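Local coordinates for myosin-I heavy chain (Dictyostelium discoideum, PDB 5EJR), which is an actin-based motor of the class VII myosins, acting in early phagocytosis and adhesion and represented here by a MyTH4-FERM unit of its tail, at residues Arg215-Ser220 with Tyr324-Asp329; Ile318-Thr323 with Leu405-Ile410. All blocks are in the same frame, centred on the assembly; numbering follows the deposited sequence. Where two conformers were deposited one is given.

Interaction 1. Residues Arg215-Ser220 with Tyr324-Asp329; sequences RFIDQS and YCQIRD. With EDO (1,2-ethanediol), chain H.
Ile217 rests on the helical turn that carries Cys325, Gln326 and Asp329, where the hairpin turn of the ubiquitin-like first lobe of the FERM domain meets the helical second lobe. Its two branches divide the work. CG1 of Ile217, anti to the backbone N (chi1 -166°), sits 3.7 Å from CA of Gln326 and carries CD1 on toward the carboxylate of Asp329. CD1 of Ile217 stops 3.8 Å from OD2 of Asp329, the two side chains crossing obliquely. The other branch, CG2, lies against SG of Cys325 in the conformer given. An alanine in place of Ile217 would probably open a gap between the lobes, since without CG1 and CD1 the Gln326 backbone and the Asp329 side chain lose their apolar neighbour.

The acid's polar end is engaged elsewhere, with OD1 in a salt bridge to Lys333, and OE1 of Gln326 accepts from the backbone N of Arg296. NE2 of Gln326, at the end of an extended chain, donates to O2 of a 1,2-ethanediol molecule (2.9 Å), probably a remnant of the crystallisation liquor.

Behind Ile217 the loop is shaped by a type I beta turn from Phe216 to Gln219 and by an Asx turn at Asp218. OD2 of Asp218 is hydrogen-bonded to the hydroxyl of Tyr243, whose ring stacks with Phe216. OD1 of Asp218 is gripped twice by Ser220: the backbone N comes in from above the carboxylate plane, 51° out of it, and OG lies on the syn side at 2.7 Å.

Interaction 2. Residues Ile318-Thr323 with Leu405-Ile410; sequences ICFELT and LKLMFI
Phe320 holds CG anti to its backbone N, and Lys406 sets CG anti to its carbonyl carbon, beside its own N. Beyond CG the lysine chain runs extended and carries NZ to Glu321. The glutamate starts off pointing away from the other helix but bends at chi2 (51°), which turns its carboxylate back. NZ of Lys406 then meets OE1 of Glu321 at 2.7 Å, on the syn side and 25° out of the carboxylate plane, in a salt bridge at the partly exposed margin of the contact.

Helices 317-332 and 402-416 belong to the all-helical second lobe of the FERM domain; the axes of the two short segments come within 11.3 Å, at 49° between their N-to-C directions. Phe320 reaches across between the helices with CZ and CE1. CZ of Phe320 lies 3.7 Å from CB of Lys406. On the neighbouring ring atom, CE1 of Phe320 is 3.7 Å from CD2 of Leu407, whose side chain crosses the phenylalanine at about a right angle. Trp313 and Thr314 of helix 311-314 also touch Phe320, while Ile306 and Val303 pack on Ile410. The Ile410 side chain slides past the phenylalanine in the opposite direction, bringing CD1 of Ile410 to 3.7 Å from CE1 of Phe320.

How the interactions relate
Helix 317-332 is common to both contacts, whose centres lie 11 Å apart. One flank of it receives the loop 215-220 of the first FERM lobe in interaction 1; another packs on helix 402-416 in interaction 2, so the helix that meets the first-lobe loop here also packs within the second lobe. The contacts also touch directly. CE1 of Tyr324 approaches CD2 of Phe409 to 3.5 Å, and CD1 of Ile327 lies 3.8 Å from CG1 of Ile410. Arg296 joins the two as well: besides its backbone link to Gln326, it is hydrogen-bonded through NH1 to OG1 of Thr323.

Interaction 1. Residues Arg215-Ser220 with Tyr324-Asp329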
ATOM      1  N   ARG A 215      -7.506  -8.473   7.471  1.00 23.10           N
ATOM      2  CA  ARG A 215      -7.635  -9.049   8.803  1.00 23.05           C
ATOM      3  C   ARG A 215      -8.060  -8.017   9.831  1.00 26.23           C
ATOM      4  O   ARG A 215      -7.827  -6.812   9.652  1.00 25.66           O
ATOM      5  CB  ARG A 215      -6.336  -9.724   9.235  1.00 25.60           C
ATOM      6  CG  ARG A 215      -5.868 -10.805   8.270  1.00 37.17           C
ATOM      7  CD  ARG A 215      -4.914 -11.758   8.940  1.00 43.36           C
ATOM      8  NE  ARG A 215      -3.944 -12.303   7.992  1.00 51.32           N
ATOM      9  CZ  ARG A 215      -2.916 -13.076   8.332  1.00 67.07           C
ATOM     10  NH1 ARG A 215      -2.724 -13.419   9.601  1.00 53.95           N
ATOM     11  NH2 ARG A 215      -2.076 -13.517   7.405  1.00 57.55           N
ATOM     12  N   PHE A 216      -8.695  -8.493  10.910  1.00 22.26           N
ATOM     13  CA  PHE A 216      -9.088  -7.673  12.051  1.00 21.66           C
ATOM     14  C   PHE A 216      -8.294  -8.208  13.227  1.00 29.57           C
ATOM     15  O   PHE A 216      -7.682  -9.264  13.112  1.00 30.05           O
ATOM     16  CB  PHE A 216     -10.604  -7.733  12.311  1.00 22.15           C
ATOM     17  CG  PHE A 216     -11.395  -6.889  11.343  1.00 22.57           C
ATOM     18  CD1 PHE A 216     -11.673  -7.348  10.057  1.00 25.18           C
ATOM     19  CD2 PHE A 216     -11.887  -5.644  11.722  1.00 21.71           C
ATOM     20  CE1 PHE A 216     -12.384  -6.545   9.146  1.00 25.80           C
ATOM     21  CE2 PHE A 216     -12.610  -4.852  10.817  1.00 23.84           C
ATOM     22  CZ  PHE A 216     -12.837  -5.302   9.532  1.00 22.63           C
ATOM     23  N   ILE A 217      -8.285  -7.479  14.340  1.00 29.16           N
ATOM     24  CA  ILE A 217      -7.543  -7.813  15.558  1.00 31.30           C
ATOM     25  C   ILE A 217      -7.934  -9.197  16.153  1.00 37.96           C
ATOM     26  O   ILE A 217      -7.098  -9.837  16.783  1.00 37.16           O
ATOM     27  CB  ILE A 217      -7.681  -6.640  16.588  1.00 34.51           C
ATOM     28  CG1 ILE A 217      -6.663  -6.746  17.757  1.00 35.29           C
ATOM     29  CG2 ILE A 217      -9.113  -6.479  17.093  1.00 35.13           C
ATOM     30  CD1 ILE A 217      -5.276  -6.220  17.439  1.00 38.93           C
ATOM     31  N   ASP A 218      -9.177  -9.655  15.927  1.00 37.95           N
ATOM     32  CA  ASP A 218      -9.650 -10.939  16.456  1.00 39.17           C
ATOM     33  C   ASP A 218      -9.183 -12.126  15.602  1.00 43.90           C
ATOM     34  O   ASP A 218      -9.495 -13.274  15.924  1.00 44.75           O
ATOM     35  CB  ASP A 218     -11.185 -10.930  16.673  1.00 40.77           C
ATOM     36  CG  ASP A 218     -12.073 -10.833  15.432  1.00 48.66           C
ATOM     37  OD1 ASP A 218     -11.537 -10.613  14.326  1.00 46.93           O
ATOM     38  OD2 ASP A 218     -13.306 -10.937  15.580  1.00 56.35           O
ATOM     39  N   GLN A 219      -8.412 -11.830  14.523  1.00 39.91           N
ATOM     40  CA  GLN A 219      -7.839 -12.763  13.544  1.00 39.30           C
ATOM     41  C   GLN A 219      -8.872 -13.194  12.487  1.00 39.85           C
ATOM     42  O   GLN A 219      -8.543 -13.967  11.582  1.00 40.64           O
ATOM     43  CB  GLN A 219      -7.125 -13.965  14.204  1.00 41.31           C
ATOM     44  CG  GLN A 219      -5.921 -13.584  15.051  1.00 61.57           C
ATOM     45  CD  GLN A 219      -5.457 -14.746  15.895  1.00 92.67           C
ATOM     46  OE1 GLN A 219      -5.852 -14.898  17.058  1.00 90.87           O
ATOM     47  NE2 GLN A 219      -4.617 -15.606  15.326  1.00 85.66           N
ATOM     48  N   SER A 220     -10.098 -12.632  12.558  1.00 32.18           N
ATOM     49  CA  SER A 220     -11.136 -12.875  11.558  1.00 30.99           C
ATOM     50  C   SER A 220     -10.776 -12.032  10.339  1.00 34.99           C
ATOM     51  O   SER A 220      -9.962 -11.117  10.448  1.00 33.89           O
ATOM     52  CB  SER A 220     -12.527 -12.538  12.098  1.00 32.34           C
ATOM     53  OG  SER A 220     -12.846 -11.160  11.987  1.00 39.93           O
ATOM     54  N   TYR A 324     -11.612  -2.825  22.642  1.00 14.70           N
ATOM     55  CA  TYR A 324     -11.218  -3.587  23.821  1.00 14.65           C
ATOM     56  C   TYR A 324     -10.187  -4.659  23.403  1.00 17.58           C
ATOM     57  O   TYR A 324      -9.130  -4.749  24.014  1.00 14.60           O
ATOM     58  CB  TYR A 324     -12.454  -4.219  24.519  1.00 14.87           C
ATOM     59  CG  TYR A 324     -12.047  -5.350  25.444  1.00 15.47           C
ATOM     60  CD1 TYR A 324     -11.307  -5.101  26.599  1.00 14.51           C
ATOM     61  CD2 TYR A 324     -12.331  -6.674  25.122  1.00 17.28           C
ATOM     62  CE1 TYR A 324     -10.893  -6.138  27.426  1.00 15.23           C
ATOM     63  CE2 TYR A 324     -11.885  -7.722  25.922  1.00 17.81           C
ATOM     64  CZ  TYR A 324     -11.141  -7.450  27.054  1.00 22.25           C
ATOM     65  OH  TYR A 324     -10.747  -8.481  27.855  1.00 19.88           O
ATOM     66  N   CYS A 325     -10.524  -5.447  22.367  0.50 18.20           N
ATOM     67  CA  CYS A 325      -9.707  -6.500  21.767  0.50 20.53           C
ATOM     68  C   CYS A 325      -8.307  -5.969  21.381  0.50 20.74           C
ATOM     69  O   CYS A 325      -7.314  -6.632  21.660  0.50 18.65           O
ATOM     70  CB  CYS A 325     -10.441  -7.103  20.571  0.50 23.21           C
ATOM     71  SG  CYS A 325      -9.583  -8.483  19.770  0.50 29.12           S
ATOM     72  N   GLN A 326      -8.229  -4.750  20.805  1.00 15.80           N
ATOM     73  CA  GLN A 326      -6.958  -4.128  20.375  1.00 15.07           C
ATOM     74  C   GLN A 326      -6.095  -3.727  21.574  1.00 17.72           C
ATOM     75  O   GLN A 326      -4.903  -3.998  21.559  1.00 15.11           O
ATOM     76  CB  GLN A 326      -7.210  -2.916  19.458  1.00 15.48           C
ATOM     77  CG  GLN A 326      -5.934  -2.254  18.972  1.00 21.78           C
ATOM     78  CD  GLN A 326      -6.251  -1.188  17.965  1.00 26.22           C
ATOM     79  OE1 GLN A 326      -7.001  -1.404  17.027  1.00 14.66           O
ATOM     80  NE2 GLN A 326      -5.714  -0.011  18.161  1.00 15.45           N
ATOM     81  N   ILE A 327      -6.693  -3.120  22.601  1.00 14.04           N
ATOM     82  CA  ILE A 327      -5.934  -2.680  23.786  1.00 13.20           C
ATOM     83  C   ILE A 327      -5.462  -3.916  24.575  1.00 15.75           C
ATOM     84  O   ILE A 327      -4.348  -3.916  25.090  1.00 14.43           O
ATOM     85  CB  ILE A 327      -6.796  -1.725  24.647  1.00 15.14           C
ATOM     86  CG1 ILE A 327      -7.139  -0.445  23.813  1.00 15.16           C
ATOM     87  CG2 ILE A 327      -6.057  -1.347  25.959  1.00 15.10           C
ATOM     88  CD1 ILE A 327      -8.414   0.262  24.318  1.00 11.56           C
ATOM     89  N   ARG A 328      -6.319  -4.945  24.668  1.00 13.17           N
ATOM     90  CA  ARG A 328      -5.997  -6.198  25.366  1.00 13.89           C
ATOM     91  C   ARG A 328      -4.808  -6.872  24.677  1.00 16.48           C
ATOM     92  O   ARG A 328      -3.903  -7.328  25.360  1.00 15.81           O
ATOM     93  CB  ARG A 328      -7.190  -7.172  25.402  1.00 13.62           C
ATOM     94  CG  ARG A 328      -7.012  -8.231  26.522  1.00 17.27           C
ATOM     95  CD  ARG A 328      -7.917  -9.428  26.266  1.00 22.43           C
ATOM     96  NE  ARG A 328      -7.939 -10.377  27.388  1.00 19.11           N
ATOM     97  CZ  ARG A 328      -7.086 -11.399  27.524  1.00 28.43           C
ATOM     98  NH1 ARG A 328      -6.116 -11.587  26.640  1.00 14.60           N
ATOM     99  NH2 ARG A 328      -7.195 -12.232  28.556  1.00 15.27           N
ATOM    100  N   ASP A 329      -4.799  -6.895  23.334  1.00 14.75           N
ATOM    101  CA  ASP A 329      -3.717  -7.485  22.532  1.00 15.38           C
ATOM    102  C   ASP A 329      -2.398  -6.764  22.743  1.00 18.22           C
ATOM    103  O   ASP A 329      -1.344  -7.413  22.901  1.00 18.79           O
ATOM    104  CB  ASP A 329      -4.108  -7.546  21.053  1.00 18.13           C
ATOM    105  CG  ASP A 329      -3.001  -8.092  20.180  1.00 34.34           C
ATOM    106  OD1 ASP A 329      -2.850  -9.329  20.124  1.00 35.63           O
ATOM    107  OD2 ASP A 329      -2.263  -7.278  19.580  1.00 39.90           O
TER
HETATM  108  C1  EDO H2407      -4.110   2.608  22.414  1.00 29.55           C
HETATM  109  O1  EDO H2407      -2.932   3.129  21.838  1.00 29.58           O
HETATM  110  C2  EDO H2407      -5.008   1.730  21.487  1.00 28.11           C
HETATM  111  O2  EDO H2407      -4.331   0.990  20.487  1.00 26.62           O

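Interaction 2. Residues Ile318-Thr323 with Leu405-Ile410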
ATOM      1  N   ILE A 318     -19.851  -2.791  18.318  1.00 16.72           N
ATOM      2  CA  ILE A 318     -18.889  -3.488  17.455  1.00 17.75           C
ATOM      3  C   ILE A 318     -17.540  -2.771  17.545  1.00 21.51           C
ATOM      4  O   ILE A 318     -16.488  -3.419  17.714  1.00 20.73           O
ATOM      5  CB  ILE A 318     -19.409  -3.632  15.990  1.00 22.52           C
ATOM      6  CG1 ILE A 318     -20.754  -4.452  15.905  1.00 24.19           C
ATOM      7  CG2 ILE A 318     -18.353  -4.200  15.063  1.00 20.23           C
ATOM      8  CD1 ILE A 318     -20.769  -5.821  16.633  1.00 34.97           C
ATOM      9  N   CYS A 319     -17.573  -1.429  17.455  1.00 16.88           N
ATOM     10  CA  CYS A 319     -16.370  -0.628  17.589  1.00 16.67           C
ATOM     11  C   CYS A 319     -15.787  -0.799  19.003  1.00 17.98           C
ATOM     12  O   CYS A 319     -14.569  -0.863  19.132  1.00 17.06           O
ATOM     13  CB  CYS A 319     -16.640   0.842  17.269  1.00 17.85           C
ATOM     14  SG  CYS A 319     -15.316   1.978  17.758  1.00 21.90           S
ATOM     15  N   PHE A 320     -16.639  -0.857  20.043  1.00 14.72           N
ATOM     16  CA  PHE A 320     -16.167  -1.002  21.415  1.00 13.92           C
ATOM     17  C   PHE A 320     -15.451  -2.338  21.572  1.00 18.43           C
ATOM     18  O   PHE A 320     -14.394  -2.393  22.181  1.00 15.62           O
ATOM     19  CB  PHE A 320     -17.303  -0.901  22.434  1.00 15.14           C
ATOM     20  CG  PHE A 320     -16.835  -1.040  23.864  1.00 17.26           C
ATOM     21  CD1 PHE A 320     -15.906  -0.154  24.401  1.00 19.22           C
ATOM     22  CD2 PHE A 320     -17.311  -2.068  24.675  1.00 20.86           C
ATOM     23  CE1 PHE A 320     -15.439  -0.315  25.713  1.00 19.97           C
ATOM     24  CE2 PHE A 320     -16.839  -2.221  25.996  1.00 22.49           C
ATOM     25  CZ  PHE A 320     -15.933  -1.328  26.507  1.00 18.81           C
ATOM     26  N   GLU A 321     -16.024  -3.391  20.995  1.00 16.36           N
ATOM     27  CA  GLU A 321     -15.461  -4.731  21.065  1.00 17.21           C
ATOM     28  C   GLU A 321     -14.087  -4.813  20.366  1.00 19.56           C
ATOM     29  O   GLU A 321     -13.138  -5.378  20.923  1.00 15.51           O
ATOM     30  CB  GLU A 321     -16.478  -5.772  20.544  1.00 19.06           C
ATOM     31  CG  GLU A 321     -16.094  -7.226  20.795  1.00 31.32           C
ATOM     32  CD  GLU A 321     -15.700  -7.585  22.218  1.00 44.44           C
ATOM     33  OE1 GLU A 321     -16.189  -6.931  23.167  1.00 33.02           O
ATOM     34  OE2 GLU A 321     -14.897  -8.528  22.382  1.00 41.16           O
ATOM     35  N   LEU A 322     -13.967  -4.192  19.191  1.00 16.34           N
ATOM     36  CA  LEU A 322     -12.702  -4.158  18.467  1.00 16.42           C
ATOM     37  C   LEU A 322     -11.674  -3.344  19.211  1.00 18.19           C
ATOM     38  O   LEU A 322     -10.498  -3.701  19.212  1.00 15.49           O
ATOM     39  CB  LEU A 322     -12.858  -3.632  17.057  1.00 16.90           C
ATOM     40  CG  LEU A 322     -13.506  -4.561  16.057  1.00 22.81           C
ATOM     41  CD1 LEU A 322     -13.770  -3.812  14.754  1.00 22.72           C
ATOM     42  CD2 LEU A 322     -12.642  -5.828  15.799  1.00 23.71           C
ATOM     43  N   THR A 323     -12.126  -2.266  19.877  1.00 15.60           N
ATOM     44  CA  THR A 323     -11.248  -1.416  20.683  1.00 14.25           C
ATOM     45  C   THR A 323     -10.712  -2.176  21.874  1.00 16.66           C
ATOM     46  O   THR A 323      -9.504  -2.126  22.120  1.00 14.98           O
ATOM     47  CB  THR A 323     -11.967  -0.127  21.097  1.00 16.41           C
ATOM     48  OG1 THR A 323     -12.381   0.535  19.904  1.00 15.76           O
ATOM     49  CG2 THR A 323     -11.059   0.804  21.909  1.00 11.05           C
ATOM     50  N   LEU A 405     -16.440  -4.273  32.986  1.00 16.29           N
ATOM     51  CA  LEU A 405     -15.084  -4.769  33.218  1.00 15.10           C
ATOM     52  C   LEU A 405     -14.142  -4.335  32.069  1.00 15.59           C
ATOM     53  O   LEU A 405     -12.989  -3.991  32.311  1.00 15.52           O
ATOM     54  CB  LEU A 405     -15.090  -6.292  33.361  1.00 15.20           C
ATOM     55  CG  LEU A 405     -15.693  -6.901  34.651  1.00 17.31           C
ATOM     56  CD1 LEU A 405     -15.901  -8.419  34.463  1.00 16.88           C
ATOM     57  CD2 LEU A 405     -14.816  -6.608  35.896  1.00 14.62           C
ATOM     58  N   LYS A 406     -14.645  -4.302  30.846  1.00 11.98           N
ATOM     59  CA  LYS A 406     -13.872  -3.878  29.686  1.00 13.19           C
ATOM     60  C   LYS A 406     -13.530  -2.368  29.795  1.00 16.83           C
ATOM     61  O   LYS A 406     -12.379  -1.986  29.563  1.00 16.46           O
ATOM     62  CB  LYS A 406     -14.599  -4.240  28.371  1.00 15.23           C
ATOM     63  CG  LYS A 406     -14.725  -5.765  28.126  1.00 16.28           C
ATOM     64  CD  LYS A 406     -15.574  -6.068  26.911  1.00 20.86           C
ATOM     65  CE  LYS A 406     -15.971  -7.520  26.859  1.00 25.91           C
ATOM     66  NZ  LYS A 406     -16.746  -7.833  25.640  1.00 22.14           N
ATOM     67  N   LEU A 407     -14.485  -1.564  30.306  1.00 11.36           N
ATOM     68  CA  LEU A 407     -14.291  -0.123  30.516  1.00 11.46           C
ATOM     69  C   LEU A 407     -13.285   0.128  31.630  1.00 15.93           C
ATOM     70  O   LEU A 407     -12.477   1.045  31.516  1.00 16.14           O
ATOM     71  CB  LEU A 407     -15.638   0.572  30.857  1.00 11.25           C
ATOM     72  CG  LEU A 407     -16.683   0.649  29.736  1.00 16.06           C
ATOM     73  CD1 LEU A 407     -18.065   1.001  30.287  1.00 19.03           C
ATOM     74  CD2 LEU A 407     -16.310   1.679  28.715  1.00 16.53           C
ATOM     75  N   MET A 408     -13.322  -0.706  32.697  1.00 13.92           N
ATOM     76  CA  MET A 408     -12.427  -0.628  33.857  1.00 14.14           C
ATOM     77  C   MET A 408     -11.006  -0.962  33.390  1.00 16.08           C
ATOM     78  O   MET A 408     -10.053  -0.319  33.817  1.00 14.95           O
ATOM     79  CB  MET A 408     -12.841  -1.667  34.923  1.00 17.86           C
ATOM     80  CG  MET A 408     -13.971  -1.251  35.822  1.00 23.93           C
ATOM     81  SD  MET A 408     -14.439  -2.608  36.964  1.00 31.25           S
ATOM     82  CE  MET A 408     -13.031  -2.622  38.081  1.00 27.82           C
ATOM     83  N   PHE A 409     -10.875  -2.010  32.569  1.00 11.82           N
ATOM     84  CA  PHE A 409      -9.576  -2.416  32.016  1.00 11.22           C
ATOM     85  C   PHE A 409      -8.991  -1.259  31.176  1.00 15.16           C
ATOM     86  O   PHE A 409      -7.862  -0.849  31.411  1.00 14.53           O
ATOM     87  CB  PHE A 409      -9.736  -3.685  31.164  1.00 11.81           C
ATOM     88  CG  PHE A 409      -8.544  -3.993  30.281  1.00 13.04           C
ATOM     89  CD1 PHE A 409      -7.308  -4.319  30.837  1.00 14.61           C
ATOM     90  CD2 PHE A 409      -8.638  -3.890  28.897  1.00 14.62           C
ATOM     91  CE1 PHE A 409      -6.204  -4.593  30.016  1.00 14.37           C
ATOM     92  CE2 PHE A 409      -7.534  -4.152  28.082  1.00 15.61           C
ATOM     93  CZ  PHE A 409      -6.320  -4.484  28.650  1.00 14.04           C
ATOM     94  N   ILE A 410      -9.798  -0.690  30.251  1.00 12.80           N
ATOM     95  CA  ILE A 410      -9.324   0.429  29.431  1.00 13.37           C
ATOM     96  C   ILE A 410      -8.957   1.632  30.302  1.00 14.50           C
ATOM     97  O   ILE A 410      -7.929   2.231  30.067  1.00 13.65           O
ATOM     98  CB  ILE A 410     -10.314   0.797  28.300  1.00 15.34           C
ATOM     99  CG1 ILE A 410     -10.519  -0.417  27.351  1.00 15.30           C
ATOM    100  CG2 ILE A 410      -9.805   2.032  27.548  1.00 15.34           C
ATOM    101  CD1 ILE A 410     -11.834  -0.462  26.543  1.00 15.45           C
TER